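Local coordinates for protein leucine aminopeptidase 1, chloroplastic (Solanum lycopersicum, PDB 5D8N) that removes unsubstituted N-terminal amino acids, preferably leucine, from peptides as a magnesium-dependent homohexamer of the M17 family, with an additional role as a protein-folding chaperone, at residues Q71-S74 with L80-A83; S96-F101 with R105-G110; T391-L396 with K488-E493; M453-S458 with T482-L487. The protein carries 1 engineered substitution. One frame throughout, in Å; residues are numbered along the deposited sequence.

Contact 1 of 4, residues Q71-S74 with L80-A83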
loop_
_atom_site.group_PDB
_atom_site.type_symbol
_atom_site.label_atom_id
_atom_site.label_comp_id
_atom_site.label_asym_id
_atom_site.label_seq_id
_atom_site.Cartn_x
_atom_site.Cartn_y
_atom_site.Cartn_z
ATOM N N GLN A 71 -32.103 -20.799 50.356
ATOM C CA GLN A 71 -32.060 -22.167 50.859
ATOM C C GLN A 71 -30.738 -22.874 50.552
ATOM O O GLN A 71 -30.198 -23.605 51.373
ATOM C CB GLN A 71 -33.206 -22.967 50.245
ATOM C CG GLN A 71 -33.422 -24.306 50.932
ATOM C CD GLN A 71 -34.771 -24.924 50.617
ATOM O OE1 GLN A 71 -35.517 -24.435 49.760
ATOM N NE2 GLN A 71 -35.055 -26.056 51.260
ATOM N N LEU A 72 -30.242 -22.724 49.331
ATOM C CA LEU A 72 -28.946 -23.311 48.998
ATOM C C LEU A 72 -27.835 -22.759 49.888
ATOM O O LEU A 72 -27.021 -23.499 50.437
ATOM C CB LEU A 72 -28.618 -23.047 47.536
ATOM C CG LEU A 72 -29.513 -23.808 46.552
ATOM C CD1 LEU A 72 -29.298 -23.284 45.139
ATOM C CD2 LEU A 72 -29.213 -25.297 46.619
ATOM N N ASP A 73 -27.867 -21.453 50.107
ATOM C CA ASP A 73 -26.881 -20.826 50.967
ATOM C C ASP A 73 -26.968 -21.331 52.403
ATOM O O ASP A 73 -25.946 -21.673 52.997
ATOM C CB ASP A 73 -27.084 -19.319 50.953
ATOM C CG ASP A 73 -25.893 -18.587 51.514
ATOM O OD1 ASP A 73 -24.766 -19.047 51.218
ATOM O OD2 ASP A 73 -26.096 -17.512 52.128
ATOM N N SER A 74 -28.191 -21.459 52.914
ATOM C CA SER A 74 -28.414 -22.019 54.246
ATOM C C SER A 74 -27.765 -23.383 54.370
ATOM O O SER A 74 -27.110 -23.693 55.362
ATOM C CB SER A 74 -29.913 -22.202 54.532
ATOM O OG SER A 74 -30.459 -21.033 55.097
ATOM N N LEU A 80 -22.136 -19.666 49.972
ATOM C CA LEU A 80 -22.477 -19.181 48.645
ATOM C C LEU A 80 -22.658 -17.663 48.598
ATOM O O LEU A 80 -22.248 -17.001 47.641
ATOM C CB LEU A 80 -23.755 -19.894 48.180
ATOM C CG LEU A 80 -24.277 -19.596 46.776
ATOM C CD1 LEU A 80 -23.257 -20.052 45.754
ATOM C CD2 LEU A 80 -25.618 -20.274 46.536
ATOM N N SER A 81 -23.282 -17.099 49.633
ATOM C CA SER A 81 -23.426 -15.638 49.724
ATOM C C SER A 81 -22.079 -14.950 49.992
ATOM O O SER A 81 -21.791 -13.875 49.477
ATOM C CB SER A 81 -24.457 -15.241 50.800
ATOM O OG SER A 81 -24.160 -15.789 52.084
ATOM N N ALA A 82 -21.236 -15.599 50.780
ATOM C CA ALA A 82 -19.931 -15.041 51.093
ATOM C C ALA A 82 -19.029 -15.035 49.850
ATOM O O ALA A 82 -18.445 -14.023 49.481
ATOM C CB ALA A 82 -19.305 -15.832 52.231
ATOM N N ALA A 83 -19.024 -16.141 49.124
ATOM C CA ALA A 83 -18.225 -16.223 47.927
ATOM C C ALA A 83 -18.744 -15.189 46.929
ATOM O O ALA A 83 -17.963 -14.519 46.256
ATOM C CB ALA A 83 -18.311 -17.634 47.346
#

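Contact 2 of 4, residues S96-F101 with R105-G110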
loop_
_atom_site.group_PDB
_atom_site.type_symbol
_atom_site.label_atom_id
_atom_site.label_comp_id
_atom_site.label_asym_id
_atom_site.label_seq_id
_atom_site.Cartn_x
_atom_site.Cartn_y
_atom_site.Cartn_z
ATOM N N SER A 96 -20.217 -14.808 36.623
ATOM C CA SER A 96 -20.473 -16.121 37.188
ATOM C C SER A 96 -19.666 -16.343 38.450
ATOM O O SER A 96 -18.652 -15.669 38.681
ATOM C CB SER A 96 -20.174 -17.202 36.161
ATOM O OG SER A 96 -18.784 -17.411 36.064
ATOM N N VAL A 97 -20.199 -17.205 39.313
ATOM C CA VAL A 97 -19.484 -17.715 40.482
ATOM C C VAL A 97 -19.533 -19.233 40.425
ATOM O O VAL A 97 -20.566 -19.783 40.039
ATOM C CB VAL A 97 -20.175 -17.298 41.798
ATOM C CG1 VAL A 97 -19.604 -18.077 42.974
ATOM C CG2 VAL A 97 -19.990 -15.813 42.043
ATOM N N ASN A 98 -18.423 -19.882 40.776
ATOM C CA ASN A 98 -18.294 -21.336 40.730
ATOM C C ASN A 98 -17.844 -21.797 42.110
ATOM O O ASN A 98 -16.773 -21.405 42.585
ATOM C CB ASN A 98 -17.278 -21.774 39.656
ATOM C CG ASN A 98 -17.312 -23.275 39.370
ATOM O OD1 ASN A 98 -17.024 -24.104 40.238
ATOM N ND2 ASN A 98 -17.628 -23.629 38.124
ATOM N N LEU A 99 -18.678 -22.595 42.767
ATOM C CA LEU A 99 -18.384 -23.074 44.102
ATOM C C LEU A 99 -18.437 -24.596 44.204
ATOM O O LEU A 99 -19.482 -25.210 43.995
ATOM C CB LEU A 99 -19.354 -22.432 45.071
ATOM C CG LEU A 99 -19.068 -22.715 46.542
ATOM C CD1 LEU A 99 -17.776 -22.058 47.017
ATOM C CD2 LEU A 99 -20.251 -22.238 47.361
ATOM N N ARG A 100 -17.290 -25.192 44.520
ATOM C CA ARG A 100 -17.152 -26.630 44.764
ATOM C C ARG A 100 -17.163 -26.930 46.252
ATOM O O ARG A 100 -16.479 -26.259 47.023
ATOM C CB ARG A 100 -15.828 -27.135 44.193
ATOM C CG ARG A 100 -15.587 -28.623 44.436
ATOM C CD ARG A 100 -16.599 -29.483 43.696
ATOM N NE ARG A 100 -16.178 -30.866 43.548
ATOM C CZ ARG A 100 -16.451 -31.836 44.413
ATOM N NH1 ARG A 100 -17.066 -31.595 45.568
ATOM N NH2 ARG A 100 -15.975 -33.046 44.183
ATOM N N PHE A 101 -18.046 -27.822 46.671
ATOM C CA PHE A 101 -18.305 -28.054 48.097
ATOM C C PHE A 101 -18.533 -29.552 48.294
ATOM O O PHE A 101 -18.534 -30.293 47.314
ATOM C CB PHE A 101 -19.497 -27.225 48.603
ATOM C CG PHE A 101 -20.772 -27.463 47.861
ATOM C CD1 PHE A 101 -21.528 -28.599 48.112
ATOM C CD2 PHE A 101 -21.108 -26.677 46.772
ATOM C CE1 PHE A 101 -22.619 -28.911 47.317
ATOM C CE2 PHE A 101 -22.213 -26.970 45.998
ATOM C CZ PHE A 101 -22.990 -28.074 46.281
ATOM N N ARG A 105 -21.262 -29.245 43.227
ATOM C CA ARG A 105 -20.730 -28.008 42.681
ATOM C C ARG A 105 -21.898 -27.149 42.218
ATOM O O ARG A 105 -22.777 -27.630 41.507
ATOM C CB ARG A 105 -19.783 -28.355 41.536
ATOM C CG ARG A 105 -18.986 -27.188 41.011
ATOM C CD ARG A 105 -18.173 -27.598 39.798
ATOM N NE ARG A 105 -16.946 -28.307 40.157
ATOM C CZ ARG A 105 -15.762 -27.732 40.332
ATOM N NH1 ARG A 105 -15.628 -26.418 40.273
ATOM N NH2 ARG A 105 -14.682 -28.480 40.485
ATOM N N ILE A 106 -21.849 -25.868 42.545
ATOM C CA ILE A 106 -22.829 -24.926 42.057
ATOM C C ILE A 106 -22.163 -23.830 41.241
ATOM O O ILE A 106 -21.107 -23.327 41.613
ATOM C CB ILE A 106 -23.621 -24.298 43.213
ATOM C CG1 ILE A 106 -24.579 -25.355 43.751
ATOM C CG2 ILE A 106 -24.455 -23.118 42.722
ATOM C CD1 ILE A 106 -25.357 -24.959 44.994
ATOM N N THR A 107 -22.771 -23.455 40.119
ATOM C CA THR A 107 -22.400 -22.206 39.460
ATOM C C THR A 107 -23.609 -21.291 39.298
ATOM O O THR A 107 -24.660 -21.715 38.811
ATOM C CB THR A 107 -21.701 -22.422 38.102
ATOM O OG1 THR A 107 -21.255 -21.163 37.568
ATOM C CG2 THR A 107 -22.620 -23.121 37.113
ATOM N N LEU A 108 -23.459 -20.050 39.759
ATOM C CA LEU A 108 -24.453 -19.012 39.504
ATOM C C LEU A 108 -24.051 -18.251 38.259
ATOM O O LEU A 108 -22.893 -17.901 38.090
ATOM C CB LEU A 108 -24.511 -18.031 40.671
ATOM C CG LEU A 108 -24.702 -18.648 42.064
ATOM C CD1 LEU A 108 -24.833 -17.500 43.046
ATOM C CD2 LEU A 108 -25.940 -19.535 42.108
ATOM N N VAL A 109 -25.004 -18.030 37.366
ATOM C CA VAL A 109 -24.749 -17.377 36.091
ATOM C C VAL A 109 -25.619 -16.145 35.982
ATOM O O VAL A 109 -26.845 -16.231 36.121
ATOM C CB VAL A 109 -25.105 -18.315 34.923
ATOM C CG1 VAL A 109 -24.877 -17.614 33.599
ATOM C CG2 VAL A 109 -24.261 -19.580 35.000
ATOM N N GLY A 110 -24.991 -15.005 35.716
ATOM C CA GLY A 110 -25.702 -13.733 35.688
ATOM C C GLY A 110 -26.516 -13.595 34.426
ATOM O O GLY A 110 -26.015 -13.853 33.348
#

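Contact 3 of 4, residues T391-L396 with K488-E493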
loop_
_atom_site.group_PDB
_atom_site.type_symbol
_atom_site.label_atom_id
_atom_site.label_comp_id
_atom_site.label_asym_id
_atom_site.label_seq_id
_atom_site.Cartn_x
_atom_site.Cartn_y
_atom_site.Cartn_z
ATOM N N THR A 391 -21.951 -17.908 -9.248
ATOM C CA THR A 391 -22.519 -19.220 -8.994
ATOM C C THR A 391 -23.944 -19.077 -8.490
ATOM O O THR A 391 -24.832 -19.869 -8.826
ATOM C CB THR A 391 -21.679 -20.058 -8.018
ATOM O OG1 THR A 391 -21.709 -19.505 -6.696
ATOM C CG2 THR A 391 -20.252 -20.132 -8.506
ATOM N N LEU A 392 -24.163 -18.067 -7.659
ATOM C CA LEU A 392 -25.518 -17.823 -7.154
ATOM C C LEU A 392 -26.497 -17.423 -8.238
ATOM O O LEU A 392 -27.682 -17.731 -8.149
ATOM C CB LEU A 392 -25.516 -16.753 -6.074
ATOM C CG LEU A 392 -24.946 -17.186 -4.720
ATOM C CD1 LEU A 392 -24.736 -15.956 -3.861
ATOM C CD2 LEU A 392 -25.901 -18.158 -4.035
ATOM N N ALA A 393 -26.019 -16.717 -9.255
ATOM C CA ALA A 393 -26.882 -16.356 -10.364
ATOM C C ALA A 393 -27.604 -17.569 -10.974
ATOM O O ALA A 393 -28.828 -17.615 -11.078
ATOM C CB ALA A 393 -26.068 -15.631 -11.412
ATOM N N ASP A 394 -26.835 -18.598 -11.294
ATOM C CA ASP A 394 -27.383 -19.829 -11.828
ATOM C C ASP A 394 -28.186 -20.658 -10.815
ATOM O O ASP A 394 -29.201 -21.282 -11.169
ATOM C CB ASP A 394 -26.275 -20.655 -12.477
ATOM C CG ASP A 394 -25.877 -20.101 -13.860
ATOM O OD1 ASP A 394 -26.819 -19.703 -14.598
ATOM O OD2 ASP A 394 -24.665 -20.135 -14.214
ATOM N N ALA A 395 -27.770 -20.641 -9.551
ATOM C CA ALA A 395 -28.554 -21.328 -8.516
ATOM C C ALA A 395 -29.919 -20.688 -8.306
ATOM O O ALA A 395 -30.903 -21.366 -8.080
ATOM C CB ALA A 395 -27.801 -21.335 -7.203
ATOM N N LEU A 396 -29.980 -19.366 -8.395
ATOM C CA LEU A 396 -31.229 -18.671 -8.214
ATOM C C LEU A 396 -32.180 -18.911 -9.381
ATOM O O LEU A 396 -33.388 -19.046 -9.197
ATOM C CB LEU A 396 -30.958 -17.185 -7.975
ATOM C CG LEU A 396 -30.381 -16.803 -6.616
ATOM C CD1 LEU A 396 -29.901 -15.345 -6.625
ATOM C CD2 LEU A 396 -31.386 -16.938 -5.483
ATOM N N LYS A 488 -30.455 -9.876 -7.879
ATOM C CA LYS A 488 -31.824 -9.624 -8.299
ATOM C C LYS A 488 -32.029 -9.821 -9.800
ATOM O O LYS A 488 -33.141 -10.099 -10.229
ATOM C CB LYS A 488 -32.200 -8.191 -7.937
ATOM C CG LYS A 488 -33.648 -7.800 -8.206
ATOM C CD LYS A 488 -33.933 -6.420 -7.631
ATOM C CE LYS A 488 -35.323 -5.891 -7.948
ATOM N NZ LYS A 488 -35.263 -5.160 -9.242
ATOM N N GLN A 489 -30.984 -9.635 -10.598
ATOM C CA GLN A 489 -31.075 -9.775 -12.038
ATOM C C GLN A 489 -31.394 -11.218 -12.411
ATOM O O GLN A 489 -31.644 -11.520 -13.573
ATOM C CB GLN A 489 -29.758 -9.364 -12.708
ATOM C CG GLN A 489 -29.452 -7.872 -12.653
ATOM C CD GLN A 489 -30.289 -7.081 -13.627
ATOM O OE1 GLN A 489 -30.514 -7.496 -14.769
ATOM N NE2 GLN A 489 -30.850 -5.996 -13.146
ATOM N N PHE A 490 -31.246 -12.130 -11.466
ATOM C CA PHE A 490 -31.364 -13.547 -11.767
ATOM C C PHE A 490 -32.542 -14.200 -11.066
ATOM O O PHE A 490 -32.643 -15.438 -10.979
ATOM C CB PHE A 490 -30.040 -14.229 -11.435
ATOM C CG PHE A 490 -28.885 -13.608 -12.144
ATOM C CD1 PHE A 490 -28.665 -13.859 -13.494
ATOM C CD2 PHE A 490 -28.120 -12.644 -11.516
ATOM C CE1 PHE A 490 -27.712 -13.151 -14.189
ATOM C CE2 PHE A 490 -27.102 -11.995 -12.195
ATOM C CZ PHE A 490 -26.926 -12.210 -13.547
ATOM N N VAL A 491 -33.422 -13.355 -10.546
ATOM C CA VAL A 491 -34.581 -13.799 -9.812
ATOM C C VAL A 491 -35.828 -13.331 -10.561
ATOM O O VAL A 491 -36.041 -12.150 -10.839
ATOM C CB VAL A 491 -34.610 -13.234 -8.382
ATOM C CG1 VAL A 491 -35.899 -13.611 -7.669
ATOM C CG2 VAL A 491 -33.416 -13.734 -7.584
ATOM N N ASP A 492 -36.698 -14.286 -10.807
ATOM C CA ASP A 492 -38.000 -14.024 -11.405
ATOM C C ASP A 492 -38.771 -13.079 -10.505
ATOM O O ASP A 492 -38.965 -13.336 -9.313
ATOM C CB ASP A 492 -38.709 -15.373 -11.457
ATOM C CG ASP A 492 -39.904 -15.381 -12.348
ATOM O OD1 ASP A 492 -40.635 -14.368 -12.412
ATOM O OD2 ASP A 492 -40.094 -16.467 -12.937
ATOM N N GLU A 493 -39.308 -12.033 -11.102
ATOM C CA GLU A 493 -39.994 -10.994 -10.350
ATOM C C GLU A 493 -41.240 -11.473 -9.606
ATOM O O GLU A 493 -41.615 -10.913 -8.584
ATOM C CB GLU A 493 -40.358 -9.872 -11.331
ATOM C CG GLU A 493 -41.083 -8.670 -10.733
ATOM C CD GLU A 493 -40.664 -7.361 -11.394
ATOM O OE1 GLU A 493 -40.818 -7.252 -12.631
ATOM O OE2 GLU A 493 -40.195 -6.433 -10.693
#

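Contact 4 of 4, residues M453-S458 with T482-L487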
loop_
_atom_site.group_PDB
_atom_site.type_symbol
_atom_site.label_atom_id
_atom_site.label_comp_id
_atom_site.label_asym_id
_atom_site.label_seq_id
_atom_site.Cartn_x
_atom_site.Cartn_y
_atom_site.Cartn_z
ATOM N N MET A 453 -31.241 -4.135 4.991
ATOM C CA MET A 453 -30.531 -3.040 4.347
ATOM C C MET A 453 -31.210 -2.734 3.022
ATOM O O MET A 453 -31.885 -3.587 2.441
ATOM C CB MET A 453 -29.079 -3.469 4.074
ATOM C CG MET A 453 -28.303 -3.748 5.344
ATOM S SD MET A 453 -27.857 -2.208 6.180
ATOM C CE MET A 453 -26.552 -1.627 5.131
ATOM N N PRO A 454 -31.084 -1.493 2.552
ATOM C CA PRO A 454 -31.934 -1.082 1.438
ATOM C C PRO A 454 -31.380 -1.553 0.097
ATOM O O PRO A 454 -30.188 -1.431 -0.160
ATOM C CB PRO A 454 -31.863 0.446 1.521
ATOM C CG PRO A 454 -30.490 0.717 2.073
ATOM C CD PRO A 454 -30.238 -0.400 3.058
ATOM N N MET A 455 -32.255 -1.968 -0.804
ATOM C CA MET A 455 -31.869 -2.183 -2.180
ATOM C C MET A 455 -32.013 -0.921 -3.017
ATOM O O MET A 455 -32.997 -0.743 -3.738
ATOM C CB MET A 455 -32.673 -3.347 -2.748
ATOM C CG MET A 455 -32.212 -4.634 -2.068
ATOM S SD MET A 455 -32.864 -6.127 -2.810
ATOM C CE MET A 455 -31.976 -6.110 -4.358
ATOM N N GLU A 456 -31.122 0.032 -2.762
ATOM C CA GLU A 456 -31.197 1.356 -3.364
ATOM C C GLU A 456 -30.989 1.306 -4.881
ATOM O O GLU A 456 -29.869 1.050 -5.333
ATOM C CB GLU A 456 -30.155 2.262 -2.717
ATOM C CG GLU A 456 -29.984 3.617 -3.367
ATOM C CD GLU A 456 -31.288 4.390 -3.535
ATOM O OE1 GLU A 456 -32.109 4.409 -2.597
ATOM O OE2 GLU A 456 -31.526 4.948 -4.632
ATOM N N GLU A 457 -32.064 1.506 -5.645
ATOM C CA GLU A 457 -32.097 1.194 -7.082
ATOM C C GLU A 457 -31.135 2.064 -7.880
ATOM O O GLU A 457 -30.585 1.634 -8.892
ATOM C CB GLU A 457 -33.488 1.387 -7.711
ATOM C CG GLU A 457 -34.073 2.811 -7.593
ATOM C CD GLU A 457 -33.753 3.817 -8.727
ATOM O OE1 GLU A 457 -33.770 5.043 -8.457
ATOM O OE2 GLU A 457 -33.570 3.446 -9.917
ATOM N N SER A 458 -30.930 3.295 -7.427
ATOM C CA SER A 458 -30.058 4.218 -8.157
ATOM C C SER A 458 -28.634 3.701 -8.309
ATOM O O SER A 458 -27.871 4.222 -9.130
ATOM C CB SER A 458 -30.057 5.608 -7.504
ATOM O OG SER A 458 -29.587 5.564 -6.170
ATOM N N THR A 482 -25.066 -3.230 -4.071
ATOM C CA THR A 482 -24.933 -3.598 -5.477
ATOM C C THR A 482 -24.733 -5.110 -5.658
ATOM O O THR A 482 -25.190 -5.704 -6.635
ATOM C CB THR A 482 -23.799 -2.841 -6.179
ATOM O OG1 THR A 482 -22.572 -2.983 -5.435
ATOM C CG2 THR A 482 -24.157 -1.368 -6.347
ATOM N N GLY A 483 -24.184 -5.774 -4.646
ATOM C CA GLY A 483 -24.173 -7.235 -4.635
ATOM C C GLY A 483 -25.583 -7.789 -4.668
ATOM O O GLY A 483 -25.902 -8.679 -5.462
ATOM N N ALA A 484 -26.448 -7.220 -3.837
ATOM C CA ALA A 484 -27.856 -7.626 -3.826
ATOM C C ALA A 484 -28.567 -7.297 -5.142
ATOM O O ALA A 484 -29.328 -8.115 -5.673
ATOM C CB ALA A 484 -28.580 -6.991 -2.652
ATOM N N LEU A 485 -28.276 -6.122 -5.691
ATOM C CA LEU A 485 -28.895 -5.710 -6.942
ATOM C C LEU A 485 -28.431 -6.594 -8.096
ATOM O O LEU A 485 -29.231 -6.983 -8.953
ATOM C CB LEU A 485 -28.560 -4.259 -7.261
ATOM C CG LEU A 485 -29.141 -3.184 -6.343
ATOM C CD1 LEU A 485 -28.564 -1.827 -6.697
ATOM C CD2 LEU A 485 -30.642 -3.121 -6.453
ATOM N N PHE A 486 -27.191 -7.068 -8.017
ATOM C CA PHE A 486 -26.687 -8.032 -8.981
ATOM C C PHE A 486 -27.508 -9.317 -8.966
ATOM O O PHE A 486 -27.971 -9.792 -10.003
ATOM C CB PHE A 486 -25.207 -8.300 -8.766
ATOM C CG PHE A 486 -24.649 -9.365 -9.641
ATOM C CD1 PHE A 486 -24.707 -10.706 -9.268
ATOM C CD2 PHE A 486 -23.999 -9.030 -10.811
ATOM C CE1 PHE A 486 -24.143 -11.689 -10.078
ATOM C CE2 PHE A 486 -23.449 -10.007 -11.633
ATOM C CZ PHE A 486 -23.631 -11.340 -11.324
ATOM N N LEU A 487 -27.699 -9.867 -7.776
ATOM C CA LEU A 487 -28.397 -11.122 -7.629
ATOM C C LEU A 487 -29.844 -11.028 -8.092
ATOM O O LEU A 487 -30.375 -11.975 -8.653
ATOM C CB LEU A 487 -28.348 -11.611 -6.194
ATOM C CG LEU A 487 -26.966 -11.987 -5.677
ATOM C CD1 LEU A 487 -27.046 -12.320 -4.183
ATOM C CD2 LEU A 487 -26.398 -13.162 -6.459
#

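Contact 1 of 4, residues Q71-S74 with L80-A83
Asp73 lays its carboxylate against Leu80 and Ser81 in the first turn of helix 79-86, joining two short consecutive helices, 67-75 and 79-86, of the macro-type N-terminal domain. The two carboxylate oxygens divide the work. OD1 of Asp73 accepts the backbone N of Ser81 at 2.9 Å, along a fairly straight bond (159° at the hydrogen) that arrives from well above the carboxylate plane. The backbone N of Leu80 reaches the same OD1 at 3.0 Å, but at 123° this second bond is weak. OD2 of Asp73 takes the hydroxyl OG of Ser81 on its syn side. CG of Asp73 stands anti to the backbone N (chi1 -165°), which carries the carboxylate across to the neighbouring helix. Two sound bonds and one weak one hold the group, and Phe64 packs beside both Asp73 and Ser81. Lying at the amino end of a helix, the buried carboxylate would probably have its negative charge stabilised by the backbone N-H groups there. Replacing Asp73 by alanine takes away both oxygens and would probably leave the N-H of Ser81 without this acceptor and its hydroxyl with only the carbonyl O of Gly78 among the partners named. Apolar packing is slight beside this polar grip: CD2 of Leu80 touches CB of Leu72 at 4.2 Å. A close carbon-oxygen approach adds to it, CB of Leu80 lying 3.3 Å from OD1 of Asp73.

Contact 2 of 4, residues S96-F101 with R105-G110
The carbonyl O of Val97 is gripped twice: by the backbone N of Leu108 at 2.9 Å, in the carbonyl plane, and, in the conformer given, by the hydroxyl OG1 of Thr107 from above that plane. Farther along, Leu99 N meets Ile106 O at 2.8 Å in an almost straight bond (177°), and Ile106 N returns one to Leu99 O. On the face carrying Asn98, Arg100 and Arg105, the Arg105 chain turns at chi3 (-80°) and, in the conformer given for Asn98, brings NH1 to 2.7 Å from OD1 of Asn98, which lies in the guanidinium plane. CB of Arg100 sits 3.9 Å above the centre of that guanidinium. Both arginines form salt bridges with Glu86 of the second subunit, and Arg105 also with Glu87 there. With a leucine at Arg105, Glu87 would probably lose this positive partner, Glu86 would keep only Arg100 of the two, and Asn98 would lose its donor. At the hairpin end, CE2 of Phe101 meets CG1 of Ile106 at 3.6 Å, the isoleucine approaching the ring edge. Antiparallel axes (175°) and alternating hydrogen-bonded and non-hydrogen-bonded pairs define a beta hairpin, whose strand 96-101 ends the mixed sheet of the N-terminal domain within this chain.

Contact 3 of 4, residues T391-L396 with K488-E493
A type I beta turn from Lys488 to Val491, leaving helix 479-488 in the catalytic domain, presses Phe490 and Val491 against helix 388-401. Val491 N closes the turn on Lys488 O at 3.3 Å. The main event is a CH-pi contact: CB of Ala393 stands 3.6 Å from the centroid of the Phe490 ring, only 13° off its normal, so the methyl meets the face squarely. On the opposite face lies CB of Gln489, 3.7 Å above the plane and offset toward the rim, and the ring is sandwiched between a helix methyl and its own turn. In Phe490, chi1 (-56°) swings the ring toward the helix, and chi2 (-76°) turns its face to the Ala393 methyl. The Phe486 ring also meets it, with the planes inclined at roughly 50 degrees. One helical turn beyond Ala393, CD1 of Leu396 touches CG2 of Val491 at 4.0 Å, and both residues pack on Trp497 of strand 496-501. No hydrogen bond crosses between the two segments, although Lys377 NZ is hydrogen-bonded to Gln489 O. The side-chain contacts across the interface are apolar, a helix and a helix-to-strand turn packed beside strand 496-501 of the mixed sheet in the alpha/beta fold of an M17 catalytic domain.

Contact 4 of 4, residues M453-S458 with T482-L487
An inverse gamma turn centred on Met455 bends the segment 453-458 where it meets helix 479-488. Its evidence is the backbone of Met455 (phi -89°, psi 71°) and a weak bond from Glu456 N to Pro454 O at 3.1 Å. From this bend the methionine sends its methyl onto the helix surface. The chain turns at its last torsion (chi3 70°), placing CE of Met455 3.6 Å from the backbone O of Ala484. The same CE is 3.9 Å from CB of Ala484 and 3.9 Å from CD2 of Leu485, so one methyl bridges two successive helix residues. Leu485 divides its branches: CD2 serves the methionine, while CD1 comes within 3.4 Å of the backbone O of Glu456. Trp460 lies against Leu485, while Trp497, Phe429 and Pro431 also touch Met455. The carboxylate of Glu456 is held elsewhere. Its OE2 receives the hydroxyl OG of Ser458 at 2.6 Å on the anti side, and forms a salt bridge with Lys449 of the third subunit. No hydrogen bond joins segments 453-458 and 482-487; their direct association rests on van der Waals contact of a methionine methyl and two leucine branches with each other, with the methyl and backbone of Ala484 and with the Glu456 carbonyl, while the polar bonds described for the Glu456 carboxylate run to Ser458 and to Lys449 of the third subunit, not to the helix.

In the fold
The four contacts form two pairs at opposite sides of the chain's centre. Contacts 1 and 2, with centres 10 Å apart, touch each other in the N-terminal domain: Leu80 CD1 touches Leu108 CD1 at 4.0 Å, packing helix 79-86 on the hairpin. Contacts 3 and 4 lie in the catalytic domain, their centres 13 Å apart, with contact 4 nested in the loop closed by contact 3; Leu392 CB meets Leu487 CD2 at 3.7 Å. This second pair lies close to the probable active site: side chains of Ala393 and Leu485 lie about 7 and 8 Å from that of Arg389, a predicted active-site residue, and that of Leu396 about 10 Å from that of the magnesium ligand Lys300. Contacts 1 and 3 have centres about 61 Å apart.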